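Local coordinates for protein V-type ATPase 116 kDa subunit (Meiothermus ruber, PDB 3RRK) that probably serves, as the cytoplasmic N-terminal domain of subunit I, in the stator of a rotary proton-transporting V-type ATPase, at residues A[62-67]-A[92-97]; A[70-75]-A[99-104]; A[81-86]-A[262-267]; A[117-122]-A[240-245]; A[21-26]-A[285-290]. One frame throughout, in Å; residues are numbered along the deposited sequence. Where two conformers were deposited one is given.

Contact 1: residues A[62-67]-A[92-97]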
# COMPACT_ATOMS: atom_id res chain seq x y z
N LEU A 62 7.08 -16.99 16.29
CA LEU A 62 7.21 -15.54 16.17
C LEU A 62 6.97 -15.13 14.72
O LEU A 62 6.16 -14.24 14.47
CB LEU A 62 8.58 -15.06 16.66
CG LEU A 62 8.97 -13.59 16.40
CD1 LEU A 62 7.87 -12.60 16.83
CD2 LEU A 62 10.31 -13.22 17.07
N LYS A 63 7.65 -15.79 13.78
CA LYS A 63 7.50 -15.42 12.37
C LYS A 63 6.05 -15.53 11.94
O LYS A 63 5.55 -14.66 11.23
CB LYS A 63 8.41 -16.25 11.46
CG LYS A 63 9.90 -16.01 11.61
CD LYS A 63 10.37 -14.73 10.91
CE LYS A 63 10.84 -15.02 9.48
NZ LYS A 63 11.34 -13.78 8.78
N ARG A 64 5.36 -16.59 12.36
CA ARG A 64 3.94 -16.77 11.99
C ARG A 64 3.01 -15.71 12.61
O ARG A 64 2.04 -15.29 11.96
CB ARG A 64 3.45 -18.20 12.27
CG ARG A 64 4.23 -19.26 11.46
CD ARG A 64 4.09 -20.67 12.02
NE ARG A 64 2.69 -21.00 12.31
CZ ARG A 64 2.32 -22.11 12.93
NH1 ARG A 64 3.23 -22.99 13.31
NH2 ARG A 64 1.04 -22.34 13.16
N TRP A 65 3.32 -15.28 13.83
CA TRP A 65 2.52 -14.22 14.46
C TRP A 65 2.73 -12.88 13.78
O TRP A 65 1.80 -12.08 13.67
CB TRP A 65 2.83 -14.12 15.96
CG TRP A 65 2.10 -15.09 16.81
CD1 TRP A 65 2.65 -16.12 17.52
CD2 TRP A 65 0.69 -15.16 17.03
NE1 TRP A 65 1.66 -16.81 18.19
CE2 TRP A 65 0.45 -16.24 17.91
CE3 TRP A 65 -0.40 -14.40 16.57
CZ2 TRP A 65 -0.83 -16.59 18.34
CZ3 TRP A 65 -1.68 -14.75 17.01
CH2 TRP A 65 -1.88 -15.83 17.88
N GLU A 66 3.95 -12.63 13.33
CA GLU A 66 4.25 -11.43 12.56
C GLU A 66 3.49 -11.42 11.24
O GLU A 66 3.01 -10.37 10.80
CB GLU A 66 5.75 -11.32 12.31
CG GLU A 66 6.57 -11.05 13.57
CD GLU A 66 8.06 -10.99 13.29
OE1 GLU A 66 8.53 -11.81 12.45
OE2 GLU A 66 8.75 -10.13 13.91
N ALA A 67 3.36 -12.59 10.63
CA ALA A 67 2.62 -12.75 9.38
C ALA A 67 1.13 -12.51 9.63
O ALA A 67 0.46 -11.85 8.83
CB ALA A 67 2.86 -14.16 8.79
N GLY A 92 -8.12 -17.91 20.49
CA GLY A 92 -7.77 -19.24 20.02
C GLY A 92 -6.28 -19.48 19.80
O GLY A 92 -5.44 -18.62 20.07
N SER A 93 -5.96 -20.67 19.31
CA SER A 93 -4.61 -21.02 18.91
C SER A 93 -4.15 -20.15 17.75
O SER A 93 -4.96 -19.50 17.09
CB SER A 93 -4.53 -22.51 18.50
OG SER A 93 -5.32 -22.81 17.35
N LEU A 94 -2.85 -20.16 17.51
CA LEU A 94 -2.25 -19.53 16.34
C LEU A 94 -2.77 -20.22 15.07
O LEU A 94 -3.07 -19.58 14.07
CB LEU A 94 -0.73 -19.66 16.46
CG LEU A 94 0.22 -19.34 15.32
CD1 LEU A 94 0.18 -17.86 14.96
CD2 LEU A 94 1.61 -19.79 15.69
N GLU A 95 -2.88 -21.54 15.13
CA GLU A 95 -3.46 -22.30 14.05
C GLU A 95 -4.89 -21.86 13.69
O GLU A 95 -5.21 -21.60 12.54
CB GLU A 95 -3.40 -23.79 14.39
CG GLU A 95 -1.97 -24.40 14.33
CD GLU A 95 -1.03 -24.00 15.51
OE1 GLU A 95 -1.52 -23.65 16.62
OE2 GLU A 95 0.21 -24.07 15.32
N GLU A 96 -5.74 -21.74 14.69
CA GLU A 96 -7.07 -21.18 14.49
C GLU A 96 -7.01 -19.77 13.89
O GLU A 96 -7.71 -19.47 12.92
CB GLU A 96 -7.83 -21.19 15.80
CG GLU A 96 -9.31 -21.31 15.71
CD GLU A 96 -9.96 -21.41 17.09
OE1 GLU A 96 -9.25 -21.45 18.13
OE2 GLU A 96 -11.21 -21.44 17.13
N ALA A 97 -6.17 -18.90 14.45
CA ALA A 97 -6.02 -17.53 13.93
C ALA A 97 -5.62 -17.52 12.47
O ALA A 97 -6.18 -16.80 11.63
CB ALA A 97 -5.00 -16.72 14.75

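Contact 2: residues A[70-75]-A[99-104]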
# COMPACT_ATOMS: atom_id res chain seq x y z
N SER A 70 0.84 -8.70 9.92
CA SER A 70 0.92 -8.06 8.61
C SER A 70 -0.30 -8.33 7.71
O SER A 70 -0.78 -7.44 7.03
CB SER A 70 2.22 -8.48 7.93
OG SER A 70 2.05 -8.57 6.53
N GLN A 71 -0.83 -9.55 7.73
CA GLN A 71 -2.00 -9.87 6.92
C GLN A 71 -3.29 -9.22 7.40
O GLN A 71 -4.15 -8.86 6.60
CB GLN A 71 -2.23 -11.38 6.85
CG GLN A 71 -1.26 -12.14 5.98
CD GLN A 71 -1.23 -13.62 6.33
OE1 GLN A 71 -0.17 -14.24 6.30
NE2 GLN A 71 -2.39 -14.20 6.66
N ALA A 72 -3.44 -9.10 8.72
CA ALA A 72 -4.60 -8.41 9.26
C ALA A 72 -4.52 -6.91 8.93
O ALA A 72 -5.51 -6.33 8.50
CB ALA A 72 -4.73 -8.65 10.75
N GLU A 73 -3.36 -6.29 9.12
CA GLU A 73 -3.20 -4.89 8.74
C GLU A 73 -3.57 -4.69 7.28
O GLU A 73 -4.41 -3.87 6.95
CB GLU A 73 -1.78 -4.38 8.99
CG GLU A 73 -1.55 -3.97 10.45
CD GLU A 73 -0.10 -3.56 10.76
OE1 GLU A 73 0.79 -3.72 9.89
OE2 GLU A 73 0.14 -3.09 11.90
N GLN A 74 -2.96 -5.47 6.41
CA GLN A 74 -3.24 -5.36 5.00
C GLN A 74 -4.75 -5.48 4.74
O GLN A 74 -5.31 -4.68 4.00
CB GLN A 74 -2.40 -6.37 4.19
CG GLN A 74 -2.82 -6.56 2.74
CD GLN A 74 -3.75 -7.76 2.54
OE1 GLN A 74 -4.88 -7.61 2.07
NE2 GLN A 74 -3.27 -8.95 2.90
N SER A 75 -5.41 -6.44 5.38
CA SER A 75 -6.85 -6.61 5.20
C SER A 75 -7.68 -5.43 5.71
O SER A 75 -8.60 -4.97 5.03
CB SER A 75 -7.34 -7.92 5.82
OG SER A 75 -6.60 -9.02 5.31
N ALA A 99 -5.99 -19.91 10.36
CA ALA A 99 -6.99 -20.59 9.52
C ALA A 99 -8.15 -19.67 9.21
O ALA A 99 -8.77 -19.76 8.15
CB ALA A 99 -7.48 -21.88 10.18
N VAL A 100 -8.44 -18.77 10.15
CA VAL A 100 -9.51 -17.79 10.02
C VAL A 100 -9.12 -16.65 9.08
O VAL A 100 -9.98 -16.05 8.44
CB VAL A 100 -9.92 -17.23 11.42
CG1 VAL A 100 -10.84 -16.01 11.31
CG2 VAL A 100 -10.57 -18.32 12.24
N LEU A 101 -7.83 -16.37 8.99
CA LEU A 101 -7.35 -15.16 8.32
C LEU A 101 -6.92 -15.35 6.86
O LEU A 101 -7.04 -14.42 6.07
CB LEU A 101 -6.20 -14.56 9.13
CG LEU A 101 -5.47 -13.34 8.56
CD1 LEU A 101 -6.42 -12.13 8.51
CD2 LEU A 101 -4.22 -13.02 9.42
N ARG A 102 -6.42 -16.53 6.51
CA ARG A 102 -5.91 -16.74 5.15
C ARG A 102 -6.94 -16.43 4.06
O ARG A 102 -6.64 -15.67 3.14
CB ARG A 102 -5.37 -18.16 4.97
CG ARG A 102 -3.87 -18.23 4.98
CD ARG A 102 -3.29 -18.06 3.60
NE ARG A 102 -3.79 -16.88 2.90
CZ ARG A 102 -3.17 -15.70 2.84
NH1 ARG A 102 -3.72 -14.71 2.16
NH2 ARG A 102 -2.01 -15.52 3.46
N PRO A 103 -8.14 -17.00 4.16
CA PRO A 103 -9.14 -16.76 3.13
C PRO A 103 -9.50 -15.28 3.05
O PRO A 103 -9.65 -14.73 1.96
CB PRO A 103 -10.35 -17.55 3.63
CG PRO A 103 -9.80 -18.52 4.61
CD PRO A 103 -8.67 -17.83 5.26
N VAL A 104 -9.66 -14.66 4.21
CA VAL A 104 -10.00 -13.26 4.31
C VAL A 104 -8.90 -12.35 3.75
O VAL A 104 -9.17 -11.41 3.02
CB VAL A 104 -10.26 -12.87 5.78
CG1 VAL A 104 -10.40 -11.36 5.92
CG2 VAL A 104 -11.49 -13.59 6.30

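Contact 3: residues A[81-86]-A[262-267]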
# COMPACT_ATOMS: atom_id res chain seq x y z
N LEU A 81 -10.74 0.04 7.88
CA LEU A 81 -10.90 0.05 9.31
C LEU A 81 -9.54 0.32 9.89
O LEU A 81 -8.55 -0.25 9.45
CB LEU A 81 -11.42 -1.30 9.79
CG LEU A 81 -12.84 -1.65 9.35
CD1 LEU A 81 -13.27 -3.08 9.74
CD2 LEU A 81 -13.79 -0.65 9.91
N ALA A 82 -9.48 1.21 10.88
CA ALA A 82 -8.22 1.53 11.53
C ALA A 82 -7.87 0.44 12.53
O ALA A 82 -8.76 -0.16 13.14
CB ALA A 82 -8.29 2.87 12.20
N THR A 83 -6.57 0.19 12.69
CA THR A 83 -6.09 -0.74 13.71
C THR A 83 -6.25 -0.17 15.10
O THR A 83 -5.42 0.61 15.56
CB THR A 83 -4.60 -1.13 13.48
OG1 THR A 83 -3.82 0.05 13.26
CG2 THR A 83 -4.48 -2.05 12.26
N VAL A 84 -7.33 -0.54 15.78
CA VAL A 84 -7.58 -0.09 17.14
C VAL A 84 -7.87 -1.28 18.02
O VAL A 84 -8.84 -2.00 17.78
CB VAL A 84 -8.76 0.87 17.20
CG1 VAL A 84 -8.97 1.34 18.64
CG2 VAL A 84 -8.54 2.05 16.28
N PRO A 85 -7.03 -1.49 19.04
CA PRO A 85 -7.08 -2.66 19.93
C PRO A 85 -8.47 -3.06 20.45
O PRO A 85 -9.14 -2.30 21.14
CB PRO A 85 -6.14 -2.26 21.06
CG PRO A 85 -5.08 -1.46 20.35
CD PRO A 85 -5.83 -0.67 19.30
N SER A 86 -8.89 -4.28 20.10
CA SER A 86 -10.16 -4.85 20.54
C SER A 86 -10.11 -5.08 22.04
O SER A 86 -9.04 -5.35 22.59
CB SER A 86 -10.42 -6.17 19.81
OG SER A 86 -11.43 -6.95 20.43
N ALA A 262 -9.66 -8.22 16.19
CA ALA A 262 -9.31 -9.10 17.30
C ALA A 262 -8.07 -9.96 17.02
O ALA A 262 -7.36 -10.35 17.95
CB ALA A 262 -10.47 -9.98 17.64
N LEU A 263 -7.84 -10.30 15.75
CA LEU A 263 -6.66 -11.07 15.35
C LEU A 263 -5.43 -10.18 15.44
O LEU A 263 -4.39 -10.57 15.97
CB LEU A 263 -6.82 -11.57 13.90
CG LEU A 263 -7.86 -12.69 13.75
CD1 LEU A 263 -8.47 -12.71 12.35
CD2 LEU A 263 -7.27 -14.04 14.16
N TRP A 264 -5.56 -8.98 14.90
CA TRP A 264 -4.48 -8.05 14.90
C TRP A 264 -4.02 -7.83 16.33
O TRP A 264 -2.82 -7.87 16.65
CB TRP A 264 -4.95 -6.73 14.29
CG TRP A 264 -3.88 -5.68 14.27
CD1 TRP A 264 -2.89 -5.55 13.34
CD2 TRP A 264 -3.70 -4.62 15.22
NE1 TRP A 264 -2.10 -4.46 13.65
CE2 TRP A 264 -2.57 -3.88 14.80
CE3 TRP A 264 -4.39 -4.22 16.37
CZ2 TRP A 264 -2.11 -2.76 15.50
CZ3 TRP A 264 -3.93 -3.11 17.07
CH2 TRP A 264 -2.80 -2.39 16.63
N THR A 265 -5.00 -7.62 17.19
CA THR A 265 -4.74 -7.31 18.57
C THR A 265 -3.99 -8.45 19.25
O THR A 265 -2.89 -8.27 19.78
CB THR A 265 -6.04 -6.96 19.28
OG1 THR A 265 -6.61 -5.82 18.64
CG2 THR A 265 -5.80 -6.63 20.74
N ARG A 266 -4.56 -9.64 19.22
CA ARG A 266 -3.87 -10.77 19.81
C ARG A 266 -2.44 -10.92 19.27
O ARG A 266 -1.50 -11.20 20.03
CB ARG A 266 -4.68 -12.04 19.60
CG ARG A 266 -3.94 -13.33 19.82
CD ARG A 266 -3.71 -13.62 21.28
NE ARG A 266 -3.04 -14.90 21.47
CZ ARG A 266 -3.62 -16.09 21.33
NH1 ARG A 266 -4.91 -16.18 20.98
NH2 ARG A 266 -2.91 -17.20 21.54
N ALA A 267 -2.26 -10.71 17.96
CA ALA A 267 -0.96 -10.92 17.33
C ALA A 267 0.05 -9.84 17.67
O ALA A 267 1.21 -10.14 17.92
CB ALA A 267 -1.10 -11.09 15.81

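Contact 4: residues A[117-122]-A[240-245]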
# COMPACT_ATOMS: atom_id res chain seq x y z
N ALA A 117 -7.40 -0.70 -9.47
CA ALA A 117 -7.22 -0.70 -10.94
C ALA A 117 -8.39 -0.02 -11.62
O ALA A 117 -8.20 0.79 -12.53
CB ALA A 117 -7.05 -2.11 -11.47
N LEU A 118 -9.60 -0.32 -11.16
CA LEU A 118 -10.78 0.39 -11.63
C LEU A 118 -10.74 1.89 -11.37
O LEU A 118 -11.02 2.67 -12.26
CB LEU A 118 -12.05 -0.24 -11.07
CG LEU A 118 -12.32 -1.59 -11.75
CD1 LEU A 118 -12.71 -2.65 -10.75
CD2 LEU A 118 -13.35 -1.45 -12.87
N GLU A 119 -10.37 2.30 -10.16
CA GLU A 119 -10.37 3.73 -9.85
C GLU A 119 -9.34 4.48 -10.69
O GLU A 119 -9.60 5.60 -11.13
CB GLU A 119 -10.14 3.97 -8.36
CG GLU A 119 -11.21 3.37 -7.47
CD GLU A 119 -10.85 3.46 -5.99
OE1 GLU A 119 -9.66 3.70 -5.69
OE2 GLU A 119 -11.75 3.28 -5.15
N GLU A 120 -8.19 3.87 -10.91
CA GLU A 120 -7.13 4.50 -11.70
C GLU A 120 -7.57 4.57 -13.16
O GLU A 120 -7.23 5.51 -13.88
CB GLU A 120 -5.82 3.72 -11.58
CG GLU A 120 -4.74 4.37 -10.70
CD GLU A 120 -5.00 4.26 -9.18
OE1 GLU A 120 -5.61 5.19 -8.61
OE2 GLU A 120 -4.57 3.26 -8.57
N GLU A 121 -8.34 3.57 -13.58
CA GLU A 121 -8.84 3.49 -14.94
C GLU A 121 -9.83 4.63 -15.20
O GLU A 121 -9.71 5.38 -16.17
CB GLU A 121 -9.52 2.13 -15.15
CG GLU A 121 -9.53 1.57 -16.60
CD GLU A 121 -9.90 0.08 -16.67
OE1 GLU A 121 -10.62 -0.42 -15.77
OE2 GLU A 121 -9.47 -0.59 -17.63
N ILE A 122 -10.80 4.74 -14.31
CA ILE A 122 -11.82 5.77 -14.39
C ILE A 122 -11.25 7.19 -14.35
O ILE A 122 -11.71 8.07 -15.07
CB ILE A 122 -12.84 5.59 -13.27
CG1 ILE A 122 -13.60 4.28 -13.48
CG2 ILE A 122 -13.80 6.74 -13.22
CD1 ILE A 122 -14.50 3.90 -12.30
N GLU A 240 -19.65 0.38 -13.20
CA GLU A 240 -20.51 -0.65 -12.64
C GLU A 240 -19.70 -1.80 -12.05
O GLU A 240 -20.09 -2.40 -11.06
CB GLU A 240 -21.52 -1.15 -13.68
CG GLU A 240 -22.42 -2.27 -13.17
CD GLU A 240 -23.23 -1.90 -11.93
OE1 GLU A 240 -23.63 -0.72 -11.80
OE2 GLU A 240 -23.47 -2.80 -11.08
N GLU A 241 -18.56 -2.10 -12.65
CA GLU A 241 -17.69 -3.13 -12.10
C GLU A 241 -17.17 -2.69 -10.74
O GLU A 241 -16.92 -3.51 -9.86
CB GLU A 241 -16.51 -3.44 -13.04
CG GLU A 241 -16.93 -3.95 -14.41
CD GLU A 241 -15.79 -4.00 -15.41
OE1 GLU A 241 -14.62 -4.11 -14.99
OE2 GLU A 241 -16.08 -3.92 -16.62
N LEU A 242 -17.00 -1.39 -10.57
CA LEU A 242 -16.49 -0.86 -9.32
C LEU A 242 -17.57 -1.02 -8.24
O LEU A 242 -17.28 -1.40 -7.11
CB LEU A 242 -16.10 0.61 -9.49
CG LEU A 242 -15.48 1.30 -8.29
CD1 LEU A 242 -14.32 0.49 -7.76
CD2 LEU A 242 -15.01 2.70 -8.67
N VAL A 243 -18.81 -0.75 -8.61
CA VAL A 243 -19.91 -0.94 -7.68
C VAL A 243 -19.87 -2.35 -7.11
O VAL A 243 -19.85 -2.55 -5.89
CB VAL A 243 -21.26 -0.64 -8.36
CG1 VAL A 243 -22.41 -1.19 -7.53
CG2 VAL A 243 -21.42 0.86 -8.55
N GLY A 244 -19.82 -3.34 -7.99
CA GLY A 244 -19.73 -4.73 -7.58
C GLY A 244 -18.54 -5.07 -6.70
O GLY A 244 -18.67 -5.82 -5.74
N ILE A 245 -17.37 -4.53 -7.03
CA ILE A 245 -16.19 -4.71 -6.20
C ILE A 245 -16.40 -4.10 -4.80
O ILE A 245 -16.00 -4.68 -3.79
CB ILE A 245 -14.96 -4.05 -6.83
CG1 ILE A 245 -14.59 -4.74 -8.16
CG2 ILE A 245 -13.80 -4.09 -5.86
CD1 ILE A 245 -14.10 -6.20 -8.06

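Contact 5: residues A[21-26]-A[285-290]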
# COMPACT_ATOMS: atom_id res chain seq x y z
N GLY A 21 15.10 -4.06 32.12
CA GLY A 21 14.82 -2.68 31.78
C GLY A 21 16.09 -1.89 31.59
O GLY A 21 17.18 -2.46 31.48
N PRO A 22 15.96 -0.57 31.55
CA PRO A 22 17.16 0.28 31.55
C PRO A 22 17.82 0.19 32.91
O PRO A 22 17.15 -0.14 33.88
CB PRO A 22 16.59 1.68 31.32
CG PRO A 22 15.16 1.60 31.78
CD PRO A 22 14.71 0.20 31.49
N LYS A 23 19.11 0.48 32.98
CA LYS A 23 19.79 0.52 34.27
C LYS A 23 19.25 1.65 35.14
O LYS A 23 19.21 1.53 36.36
CB LYS A 23 21.31 0.66 34.12
CG LYS A 23 21.98 -0.62 33.68
CD LYS A 23 23.37 -0.75 34.27
CE LYS A 23 23.91 -2.16 34.06
NZ LYS A 23 25.25 -2.34 34.69
N ARG A 24 18.81 2.74 34.50
CA ARG A 24 18.24 3.87 35.22
C ARG A 24 17.20 3.40 36.21
O ARG A 24 17.06 3.97 37.29
CB ARG A 24 17.54 4.84 34.26
CG ARG A 24 18.31 5.24 33.03
CD ARG A 24 17.49 6.23 32.19
NE ARG A 24 16.23 5.67 31.71
CZ ARG A 24 15.03 6.17 31.97
NH1 ARG A 24 14.90 7.25 32.72
NH2 ARG A 24 13.94 5.58 31.48
N LEU A 25 16.46 2.36 35.83
CA LEU A 25 15.32 1.91 36.63
C LEU A 25 15.62 0.69 37.47
O LEU A 25 14.70 0.03 37.96
CB LEU A 25 14.11 1.63 35.74
CG LEU A 25 13.27 2.83 35.31
CD1 LEU A 25 14.03 3.73 34.33
CD2 LEU A 25 11.98 2.34 34.70
N ALA A 26 16.90 0.37 37.64
CA ALA A 26 17.26 -0.77 38.47
C ALA A 26 16.54 -0.71 39.81
O ALA A 26 15.97 -1.71 40.27
CB ALA A 26 18.76 -0.84 38.66
N TYR A 285 19.28 -5.58 27.54
CA TYR A 285 18.94 -4.75 28.69
C TYR A 285 20.01 -4.77 29.79
O TYR A 285 20.60 -5.82 30.09
CB TYR A 285 17.59 -5.16 29.24
CG TYR A 285 16.48 -4.79 28.30
CD1 TYR A 285 16.38 -3.50 27.81
CD2 TYR A 285 15.54 -5.72 27.90
CE1 TYR A 285 15.37 -3.14 26.94
CE2 TYR A 285 14.52 -5.37 27.02
CZ TYR A 285 14.44 -4.07 26.55
OH TYR A 285 13.43 -3.71 25.68
N GLY A 286 20.27 -3.61 30.37
CA GLY A 286 21.29 -3.46 31.40
C GLY A 286 20.85 -3.96 32.76
O GLY A 286 21.62 -4.62 33.47
N ALA A 287 19.62 -3.66 33.14
CA ALA A 287 19.10 -4.10 34.42
C ALA A 287 18.11 -5.25 34.24
O ALA A 287 17.19 -5.16 33.42
CB ALA A 287 18.45 -2.93 35.16
N ALA A 288 18.30 -6.31 35.01
CA ALA A 288 17.43 -7.49 34.97
C ALA A 288 17.28 -8.17 36.34
O ALA A 288 18.27 -8.44 37.02
CB ALA A 288 17.95 -8.48 33.96
N LEU A 289 16.04 -8.46 36.72
CA LEU A 289 15.75 -9.10 38.00
C LEU A 289 15.01 -10.43 37.84
O LEU A 289 14.41 -10.72 36.79
CB LEU A 289 14.93 -8.17 38.90
CG LEU A 289 15.60 -6.97 39.56
CD1 LEU A 289 16.32 -6.09 38.54
CD2 LEU A 289 14.56 -6.15 40.31
N MET A 290 15.05 -11.24 38.90
CA MET A 290 14.43 -12.55 38.93
C MET A 290 13.63 -12.59 40.22
O MET A 290 14.01 -11.96 41.21
CB MET A 290 15.51 -13.62 38.97
CG MET A 290 15.04 -15.02 38.68
SD MET A 290 15.97 -16.25 39.61
CE MET A 290 15.29 -16.02 41.26

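Contact 1: residues A[62-67]-A[92-97]
Arg64 NH2 donates to Glu95 OE2 at 2.9 Å, the polar clasp between helix 56-79 and the first turn of helix 94-138, which pack together at the proximal end of this elongated, largely helical domain. The bond is moderately bent, with an N-H...O angle of 148°, and NH2 comes to the oxygen from above the carboxylate, whose plane stands 80° from that of the guanidinium. Glu98, one helical turn past Leu94, makes a second salt bridge through Arg64 NE, so the arginine is shared by two acidic residues of the same helix; the two partners probably limit how far the group can turn. Leu94 carries the apolar half of the contact by splitting its two methyls. With CG anti to the backbone N (chi1 169°), the side chain reaches across to helix 56-79, where CD2 lies over one face of the guanidinium, 3.6 Å from Arg64 NH2. The other methyl, CD1, sits above the centre of the Trp65 five-membered ring, 3.5 Å from its centroid, a CH-pi contact over the face. Trp65 also packs on Ala267 and Glu270 of helix 224-281. Ala97 CB makes a looser apolar touch with Trp65 CZ3. The helix carrying Leu94 starts at an N-cap: Ser93 OG accepts from Glu96 N at 2.9 Å.

Contact 2: residues A[70-75]-A[99-104]
Gln71 lays its side chain against Leu101, its CB 3.6 Å and its amide NE2 3.5 Å from the leucine methyl CD2. The two belong to helices 56-79 and 94-138 of the domain's helical bundle, whose segments run in the same general sense, 41° apart, with axes 10.1 Å from each other at closest approach. Leu101 CG is anti to the backbone N (chi1 175°), which sends both methyls toward helix 56-79: CD2 lies against the glutamine CB and amide, while CD1 turns to Ala72 CB at 4.5 Å. Past CG the glutamine chain is extended, carrying its amide toward the neighbouring helix. Arg102 of that helix has two conformers, and in this one NH1 is directed to Ser106 OG, a tentative bond. With an alanine here, the CG methylene and the amide would be gone, and Leu101 CD2 would probably lose the part of its cover that the amide gives. Leu260 of helix 224-281 touches Leu101, Val104 and Ser75, making a third wall to this buried contact. Helix 94-138 is kinked close by, where the nitrogens of Pro103 and Val104 lack bonds to the preceding turn. On the facing helix the Ser75 hydroxyl turns back to its own backbone, giving its proton to Gln71 O at 2.8 Å, from the face of that carbonyl opposite to Ser75 N.

Contact 3: residues A[81-86]-A[262-267]
Trp264 holds CG anti to its backbone N (chi1 179°), which swings the indole out from helix 224-281 to meet Thr83, and Thr83 has its OG1 between the backbone N and the carbonyl carbon (chi1 49°), a rotamer that turns CG2 to the indole beside CB. Thr83 CB stands over one face of the indole, 3.7 Å from the centroid of the six-membered ring, in a CH-pi contact. CG2 of the same threonine lies at 3.7 Å from Trp264 NE1, covering the pyrrole side. Pro85 comes at the edge instead, with CD 3.8 Å from Trp264 CZ3 and its ring side by side with the indole. The position of the indole is fixed at its polar end as well, since NE1 bonds to Glu73 of helix 56-79. The extended chain then brings Ser86 N to Thr265 OG1, a nearly straight hydrogen bond of 3.1 Å with an N-H...O angle of 162°. That hydroxyl is used twice, because its own proton goes to Ile261 O one turn earlier, leaving it oriented to accept from the loop. Ser86 CB finally rests on Ala262 CA at 4.0 Å. This partly extended linker joins helices 56-79 and 94-138 of the bundle, strapped over helix 224-281 by the Ser86 N bond to a threonine hydroxyl and by the indole face, with further bonds to that helix from Phe90 and Gly92.

Contact 4: residues A[117-122]-A[240-245]
Two long helices, 94-138 and 224-281, run antiparallel here as a coiled coil with knobs-into-holes packing, their local axes 9.9 Å apart and their directions at 153°. Leu118 is the knob of one helix. It fits among Ala238, Glu241, Leu242 and Ile245, with CD1 lying 3.8 Å from Ile245 CG1 and CD2 3.7 Å from Glu241 CB, while its CB is 4.1 Å from Leu242 CD1. Leu242 answers from the other side, entering the hole formed by Arg115, Leu118, Glu119 and Ile122. Its CG lies opposite the backbone N (chi1 -177°), and this directs the two methyls across the interface: CD1 goes to Leu118, and CD2 wedges between Ile122 CD1 at 3.9 Å and Glu119 CG at 4.0 Å. The glutamate thus contributes its aliphatic part, crossing the leucine at about a right angle. Glu241 crosses Leu118 in a similar way. No hydrogen bond passes between the two segments, but the acidic flank is tied by Arg234 of helix 224-281, which forms salt bridges with both Glu241 and Glu121. The carboxylates of these two come no closer than 5.5 Å between Glu121 OE1 and Glu241 OE1, and the shared arginine is likely to offset their like charges. The pair forms the rod between the two ends of the domain: helix 94-138 leads out toward the three-stranded sheet of strands 148-155, 187-194 and 177-182, and helix 224-281 returns toward strand 287-293 of the four-stranded one.

Contact 5: residues A[21-26]-A[285-290]
Gly21 and Ala287 exchange two backbone hydrogen bonds: Gly21 N gives to Ala287 O at 2.7 Å with an N-H...O angle of 156°, and Ala287 N gives to Gly21 O at 3.2 Å. They form an antiparallel hydrogen-bonded pair at one end of the two central strands, 15-21 and 287-293, of the four-stranded sheet in the proximal lobe. Beyond Gly21 the chain turns away toward helix 26-36, whereas strand 287-293 continues, Leu289 pairing with Val19 through the backbone and packing on Leu30 and Leu33 of that helix. Small side chains and glycine backbone surround the bonded pair. Tyr285 stands beside Gly21, its CB 3.5 Å from Gly21 O and its CD1 3.9 Å from the same atom; CG lies beside the backbone N (chi1 -69°), which places CB, CG and CD1 next to the glycine, with the side chain also touching Ala20. Were a glycine to replace Tyr285, the CB and ring beside the Gly21 carbonyl would be lost, and Ala20 would probably lose part of its cover as well. Lys23 lies against the Gly286 backbone, its CG 3.7 Å from Gly286 CA and its CE 3.4 Å from Gly286 O. Ala287 points its methyl into the turn after Gly21: CB lies against Pro22 O and Lys23 CA, and it meets Ala26 CB, at the start of helix 26-36, at 4.1 Å.

Contacts 1, 2 and 3 cluster where three helices and their linker meet. Contacts 1 and 2 follow one another along helices 56-79 and 94-138, their centres 11 Å apart, and contact 3 adds helix 224-281 to both: Arg266 NH1 probably bonds to Gly92 O of contact 1, and Trp264 NE1 probably to Glu73 of contact 2. Ala97 packs on Leu263, and Ala72 on Trp264, at the same junction. Contact 4 lies farther along the rod, its centre 34 Å from that of contact 1, sharing helix 94-138 with contacts 1 and 2. Contact 5, in the sheet of the proximal lobe, is about 55 Å from contact 4 between centres, and its long sequence loop encloses the other four.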